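PDB 3SIG: poly(ADP-ribose) glycohydrolase, which hydrolyses the ribose–ribose glycosidic bonds of poly(ADP-ribose), releasing ADP-ribose, through a macrodomain-type catalytic fold. Local coordinates for residues Pro229-Leu241 with Pro262-Phe274. Residues are numbered along the deposited sequence; the frame is centred on the assembly and turned at random.
Sequences PAQVAETFAGLLL and PGAPRHAAFARRF. With AR6 ([(2R,3S,4R,5R)-5-(6-aminopurin-9-yl)-3,4-dihydroxy-oxolan-2-yl]methyl [hydroxy-[[(2R,3S,4R,5S)-3,4,5-trihydroxyoxolan-2-yl]methoxy]phosphoryl] hydrogen phosphate), chain B.
Ala233 presses its methyl onto the Phe270 ring in a CH-pi contact. Ala233 CB lies 3.7 Å from the centroid of the Phe270 ring, 5° off its normal. Phe270 is a knob in a hole made by Pro229, Val232, Ala233 and Phe236; Val232 CG1 meets the ring edge. Helices 229-240 and 265-273 run roughly parallel, with axes 8.6 Å apart. Ala230, Ala233 and Ala269 probably permit this approach. Pro229 CB rests 3.7 Å from Ala269 CB. Phe274 brings CZ 3.6 Å from Ala237 N. Phe270 and Phe274 also meet Phe255 and Val69, which seats this end of helix 265-273 on the central sheet.

Toward the surface, Arg273 NE donates to Glu234 OE1 at 3.0 Å in a salt bridge. The N-H...O angle is 157°. OE1 lies near the guanidinium plane, but NE meets it from above the carboxylate plane. Glu234 CG is anti to the backbone N (chi1 180°), and a bend at chi2 turns the carboxylate back to the arginine. The guanidinium lays one face over Ala237 CB.

Arg266 places a guanidinium face over AR6 O3'. Its NE forms a salt bridge with Asp259, and NH1 a hydrogen bond with the Cys222 carbonyl. The chemistry thus implies a largely apolar interface, with a single ion pair across it at the solvent side, beside the ADP-ribose pocket.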
loop_
_atom_site.group_PDB
_atom_site.type_symbol
_atom_site.label_atom_id
_atom_site.label_comp_id
_atom_site.label_asym_id
_atom_site.label_seq_id
_atom_site.Cartn_x
_atom_site.Cartn_y
_atom_site.Cartn_z
ATOM N N PRO A 229 -2.294 13.086 -10.583
ATOM C CA PRO A 229 -3.194 12.814 -9.459
ATOM C C PRO A 229 -4.676 13.041 -9.751
ATOM O O PRO A 229 -5.516 12.381 -9.144
ATOM C CB PRO A 229 -2.683 13.721 -8.338
ATOM C CG PRO A 229 -1.748 14.645 -8.954
ATOM C CD PRO A 229 -1.335 14.166 -10.298
ATOM N N ALA A 230 -5.005 13.959 -10.634
ATOM C CA ALA A 230 -6.412 14.097 -11.008
ATOM C C ALA A 230 -6.940 12.821 -11.665
ATOM O O ALA A 230 -8.060 12.399 -11.393
ATOM C CB ALA A 230 -6.636 15.321 -11.921
ATOM N N GLN A 231 -6.140 12.194 -12.515
ATOM C CA GLN A 231 -6.556 10.955 -13.159
ATOM C C GLN A 231 -6.651 9.806 -12.150
ATOM O O GLN A 231 -7.580 9.014 -12.221
ATOM C CB GLN A 231 -5.604 10.573 -14.295
ATOM C CG GLN A 231 -6.042 9.338 -15.055
ATOM C CD GLN A 231 -5.153 9.066 -16.238
ATOM O OE1 GLN A 231 -3.920 9.133 -16.150
ATOM N NE2 GLN A 231 -5.762 8.795 -17.374
ATOM N N VAL A 232 -5.751 9.739 -11.185
ATOM C CA VAL A 232 -5.820 8.646 -10.221
ATOM C C VAL A 232 -7.017 8.876 -9.269
ATOM O O VAL A 232 -7.775 7.940 -8.986
ATOM C CB VAL A 232 -4.495 8.466 -9.449
ATOM C CG1 VAL A 232 -4.641 7.394 -8.416
ATOM C CG2 VAL A 232 -3.370 8.100 -10.454
ATOM N N ALA A 233 -7.248 10.112 -8.839
ATOM C CA ALA A 233 -8.423 10.400 -8.024
ATOM C C ALA A 233 -9.690 10.052 -8.804
ATOM O O ALA A 233 -10.607 9.434 -8.263
ATOM C CB ALA A 233 -8.435 11.857 -7.594
ATOM N N GLU A 234 -9.754 10.439 -10.071
ATOM C CA GLU A 234 -10.930 10.135 -10.898
ATOM C C GLU A 234 -11.126 8.623 -11.051
ATOM O O GLU A 234 -12.270 8.147 -11.082
ATOM C CB GLU A 234 -10.829 10.818 -12.265
ATOM C CG GLU A 234 -12.012 10.534 -13.160
ATOM C CD GLU A 234 -13.307 11.078 -12.616
ATOM O OE1 GLU A 234 -13.284 12.121 -11.949
ATOM O OE2 GLU A 234 -14.359 10.463 -12.884
ATOM N N THR A 235 -10.033 7.884 -11.138
ATOM C CA THR A 235 -10.094 6.429 -11.267
ATOM C C THR A 235 -10.820 5.853 -10.060
ATOM O O THR A 235 -11.768 5.062 -10.199
ATOM C CB THR A 235 -8.698 5.831 -11.378
ATOM O OG1 THR A 235 -8.086 6.301 -12.583
ATOM C CG2 THR A 235 -8.707 4.322 -11.404
ATOM N N PHE A 236 -10.386 6.235 -8.864
ATOM C CA PHE A 236 -11.056 5.761 -7.642
ATOM C C PHE A 236 -12.489 6.266 -7.559
ATOM O O PHE A 236 -13.380 5.529 -7.132
ATOM C CB PHE A 236 -10.274 6.091 -6.379
ATOM C CG PHE A 236 -9.021 5.297 -6.226
ATOM C CD1 PHE A 236 -9.075 3.931 -6.029
ATOM C CD2 PHE A 236 -7.786 5.926 -6.194
ATOM C CE1 PHE A 236 -7.893 3.177 -5.852
ATOM C CE2 PHE A 236 -6.619 5.179 -5.996
ATOM C CZ PHE A 236 -6.686 3.807 -5.823
ATOM N N ALA A 237 -12.728 7.500 -7.988
ATOM C CA ALA A 237 -14.088 8.037 -7.968
ATOM C C ALA A 237 -15.042 7.256 -8.849
ATOM O O ALA A 237 -16.192 7.007 -8.460
ATOM C CB ALA A 237 -14.095 9.500 -8.406
ATOM N N GLY A 238 -14.614 6.887 -10.038
ATOM C CA GLY A 238 -15.468 6.111 -10.915
ATOM C C GLY A 238 -15.835 4.750 -10.343
ATOM O O GLY A 238 -16.901 4.207 -10.646
ATOM N N LEU A 239 -14.980 4.197 -9.500
ATOM C CA LEU A 239 -15.233 2.913 -8.868
ATOM C C LEU A 239 -16.116 3.035 -7.636
ATOM O O LEU A 239 -16.931 2.138 -7.356
ATOM C CB LEU A 239 -13.902 2.250 -8.475
ATOM C CG LEU A 239 -13.070 1.813 -9.686
ATOM C CD1 LEU A 239 -11.623 1.469 -9.243
ATOM C CD2 LEU A 239 -13.677 0.680 -10.470
ATOM N N LEU A 240 -15.992 4.155 -6.923
ATOM C CA LEU A 240 -16.635 4.288 -5.610
ATOM C C LEU A 240 -17.853 5.192 -5.611
ATOM O O LEU A 240 -18.678 5.087 -4.695
ATOM C CB LEU A 240 -15.644 4.843 -4.581
ATOM C CG LEU A 240 -14.495 3.905 -4.242
ATOM C CD1 LEU A 240 -13.384 4.693 -3.559
ATOM C CD2 LEU A 240 -14.931 2.735 -3.360
ATOM N N LEU A 241 -17.991 6.041 -6.621
ATOM C CA LEU A 241 -19.066 7.054 -6.656
ATOM C C LEU A 241 -19.952 6.857 -7.876
ATOM O O LEU A 241 -19.696 6.028 -8.745
ATOM C CB LEU A 241 -18.467 8.461 -6.712
ATOM C CG LEU A 241 -17.494 8.850 -5.610
ATOM C CD1 LEU A 241 -16.975 10.283 -5.763
ATOM C CD2 LEU A 241 -18.143 8.691 -4.282
ATOM N N PRO A 262 5.757 21.532 -2.187
ATOM C CA PRO A 262 5.047 22.799 -2.040
ATOM C C PRO A 262 3.680 22.731 -2.683
ATOM O O PRO A 262 3.535 22.239 -3.791
ATOM C CB PRO A 262 5.931 23.782 -2.800
ATOM C CG PRO A 262 7.298 23.200 -2.643
ATOM C CD PRO A 262 7.097 21.718 -2.758
ATOM N N GLY A 263 2.669 23.203 -1.969
ATOM C CA GLY A 263 1.314 23.145 -2.471
ATOM C C GLY A 263 0.605 21.803 -2.285
ATOM O O GLY A 263 -0.599 21.698 -2.557
ATOM N N ALA A 264 1.324 20.779 -1.837
ATOM C CA ALA A 264 0.763 19.433 -1.654
ATOM C C ALA A 264 -0.192 19.040 -2.781
ATOM O O ALA A 264 -1.353 18.684 -2.535
ATOM C CB ALA A 264 0.068 19.317 -0.285
ATOM N N PRO A 265 0.266 19.071 -4.043
ATOM C CA PRO A 265 -0.631 18.935 -5.195
ATOM C C PRO A 265 -1.365 17.588 -5.253
ATOM O O PRO A 265 -2.494 17.483 -5.741
ATOM C CB PRO A 265 0.316 19.095 -6.398
ATOM C CG PRO A 265 1.654 18.840 -5.846
ATOM C CD PRO A 265 1.651 19.341 -4.459
ATOM N N ARG A 266 -0.748 16.520 -4.759
ATOM C CA ARG A 266 -1.424 15.232 -4.763
ATOM C C ARG A 266 -2.614 15.289 -3.819
ATOM O O ARG A 266 -3.693 14.731 -4.125
ATOM C CB ARG A 266 -0.471 14.084 -4.364
ATOM C CG ARG A 266 0.295 13.450 -5.532
ATOM C CD ARG A 266 1.283 14.316 -6.246
ATOM N NE ARG A 266 2.339 14.887 -5.410
ATOM C CZ ARG A 266 3.638 14.863 -5.688
ATOM N NH1 ARG A 266 4.101 14.191 -6.726
ATOM N NH2 ARG A 266 4.498 15.496 -4.895
ATOM N N HIS A 267 -2.427 15.909 -2.663
ATOM C CA HIS A 267 -3.487 16.024 -1.696
ATOM C C HIS A 267 -4.574 16.911 -2.251
ATOM O O HIS A 267 -5.758 16.590 -2.132
ATOM C CB HIS A 267 -2.972 16.551 -0.355
ATOM C CG HIS A 267 -4.072 16.859 0.609
ATOM N ND1 HIS A 267 -4.688 18.092 0.649
ATOM C CD2 HIS A 267 -4.711 16.088 1.523
ATOM C CE1 HIS A 267 -5.655 18.068 1.549
ATOM N NE2 HIS A 267 -5.686 16.868 2.097
ATOM N N ALA A 268 -4.191 18.013 -2.866
ATOM C CA ALA A 268 -5.175 18.930 -3.423
ATOM C C ALA A 268 -6.074 18.263 -4.461
ATOM O O ALA A 268 -7.269 18.520 -4.500
ATOM C CB ALA A 268 -4.477 20.136 -4.016
ATOM N N ALA A 269 -5.526 17.403 -5.311
ATOM C CA ALA A 269 -6.318 16.745 -6.348
ATOM C C ALA A 269 -7.357 15.823 -5.729
ATOM O O ALA A 269 -8.499 15.776 -6.182
ATOM C CB ALA A 269 -5.421 15.954 -7.283
ATOM N N PHE A 270 -6.973 15.103 -4.688
ATOM C CA PHE A 270 -7.919 14.224 -4.016
ATOM C C PHE A 270 -8.959 15.015 -3.225
ATOM O O PHE A 270 -10.151 14.679 -3.267
ATOM C CB PHE A 270 -7.201 13.193 -3.134
ATOM C CG PHE A 270 -6.692 12.016 -3.918
ATOM C CD1 PHE A 270 -7.387 10.814 -3.931
ATOM C CD2 PHE A 270 -5.553 12.125 -4.700
ATOM C CE1 PHE A 270 -6.916 9.751 -4.699
ATOM C CE2 PHE A 270 -5.119 11.074 -5.474
ATOM C CZ PHE A 270 -5.797 9.887 -5.461
ATOM N N ALA A 271 -8.540 16.101 -2.571
ATOM C CA ALA A 271 -9.469 16.950 -1.820
ATOM C C ALA A 271 -10.516 17.528 -2.749
ATOM O O ALA A 271 -11.691 17.598 -2.407
ATOM C CB ALA A 271 -8.721 18.076 -1.093
ATOM N N ARG A 272 -10.102 17.932 -3.939
ATOM C CA ARG A 272 -11.038 18.493 -4.903
ATOM C C ARG A 272 -12.057 17.463 -5.345
ATOM O O ARG A 272 -13.241 17.741 -5.485
ATOM C CB ARG A 272 -10.302 19.029 -6.126
ATOM C CG ARG A 272 -9.595 20.353 -5.844
ATOM C CD ARG A 272 -9.154 21.051 -7.122
ATOM N NE ARG A 272 -8.099 20.324 -7.817
ATOM C CZ ARG A 272 -6.807 20.392 -7.503
ATOM N NH1 ARG A 272 -6.397 21.160 -6.500
ATOM N NH2 ARG A 272 -5.925 19.700 -8.195
ATOM N N ARG A 273 -11.602 16.248 -5.591
ATOM C CA ARG A 273 -12.505 15.262 -6.164
ATOM C C ARG A 273 -13.450 14.677 -5.118
ATOM O O ARG A 273 -14.610 14.400 -5.451
ATOM C CB ARG A 273 -11.708 14.139 -6.844
ATOM C CG ARG A 273 -12.562 13.055 -7.533
ATOM C CD ARG A 273 -13.422 13.708 -8.615
ATOM N NE ARG A 273 -14.436 12.851 -9.234
ATOM C CZ ARG A 273 -15.654 12.645 -8.741
ATOM N NH1 ARG A 273 -16.005 13.164 -7.578
ATOM N NH2 ARG A 273 -16.512 11.869 -9.394
ATOM N N PHE A 274 -12.991 14.506 -3.888
ATOM C CA PHE A 274 -13.764 13.820 -2.858
ATOM C C PHE A 274 -14.208 14.735 -1.725
ATOM O O PHE A 274 -14.960 14.291 -0.852
ATOM C CB PHE A 274 -12.960 12.661 -2.278
ATOM C CG PHE A 274 -12.705 11.547 -3.261
ATOM C CD1 PHE A 274 -13.709 10.624 -3.550
ATOM C CD2 PHE A 274 -11.483 11.415 -3.891
ATOM C CE1 PHE A 274 -13.484 9.600 -4.437
ATOM C CE2 PHE A 274 -11.249 10.412 -4.792
ATOM C CZ PHE A 274 -12.241 9.497 -5.078
HETATM N N1 AR6 B . 1.558 8.249 3.114
HETATM C C2 AR6 B . 0.647 8.771 2.298
HETATM N N3 AR6 B . 0.902 9.409 1.119
HETATM C C4 AR6 B . 2.217 9.458 0.807
HETATM C C5 AR6 B . 3.242 8.902 1.652
HETATM C C6 AR6 B . 2.824 8.294 2.807
HETATM N N6 AR6 B . 3.769 7.756 3.681
HETATM N N7 AR6 B . 4.488 9.135 0.969
HETATM C C8 AR6 B . 4.203 9.784 -0.110
HETATM N N9 AR6 B . 2.873 10.025 -0.289
HETATM P PA AR6 B . 4.999 7.290 -3.968
HETATM P PB AR6 B . 4.390 5.813 -6.483
HETATM C "C1'" AR6 B . 2.126 10.680 -1.359
HETATM O O1A AR6 B . 5.839 8.230 -4.757
HETATM O O1B AR6 B . 3.337 4.737 -6.655
HETATM C C1D AR6 B . 8.734 3.600 -4.251
HETATM O O1D AR6 B . 10.128 3.678 -4.343
HETATM C "C2'" AR6 B . 2.925 11.711 -2.126
HETATM O "O2'" AR6 B . 2.092 12.766 -2.517
HETATM O O2A AR6 B . 5.636 6.581 -2.801
HETATM O O2B AR6 B . 4.288 7.045 -7.319
HETATM C C2D AR6 B . 8.336 2.230 -4.636
HETATM O O2D AR6 B . 9.035 1.182 -4.059
HETATM C "C3'" AR6 B . 3.365 10.941 -3.318
HETATM O "O3'" AR6 B . 3.547 11.745 -4.437
HETATM O O3A AR6 B . 4.319 6.238 -4.948
HETATM C C3D AR6 B . 8.074 2.302 -6.079
HETATM O O3D AR6 B . 9.319 2.024 -6.667
HETATM C "C4'" AR6 B . 2.274 9.936 -3.548
HETATM O "O4'" AR6 B . 1.629 9.769 -2.305
HETATM C C4D AR6 B . 7.638 3.712 -6.262
HETATM O O4D AR6 B . 8.160 4.485 -5.191
HETATM C "C5'" AR6 B . 2.716 8.592 -4.110
HETATM O "O5'" AR6 B . 3.729 8.020 -3.298
HETATM C C5D AR6 B . 6.122 3.880 -6.346
HETATM O O5D AR6 B . 5.846 5.229 -6.672
#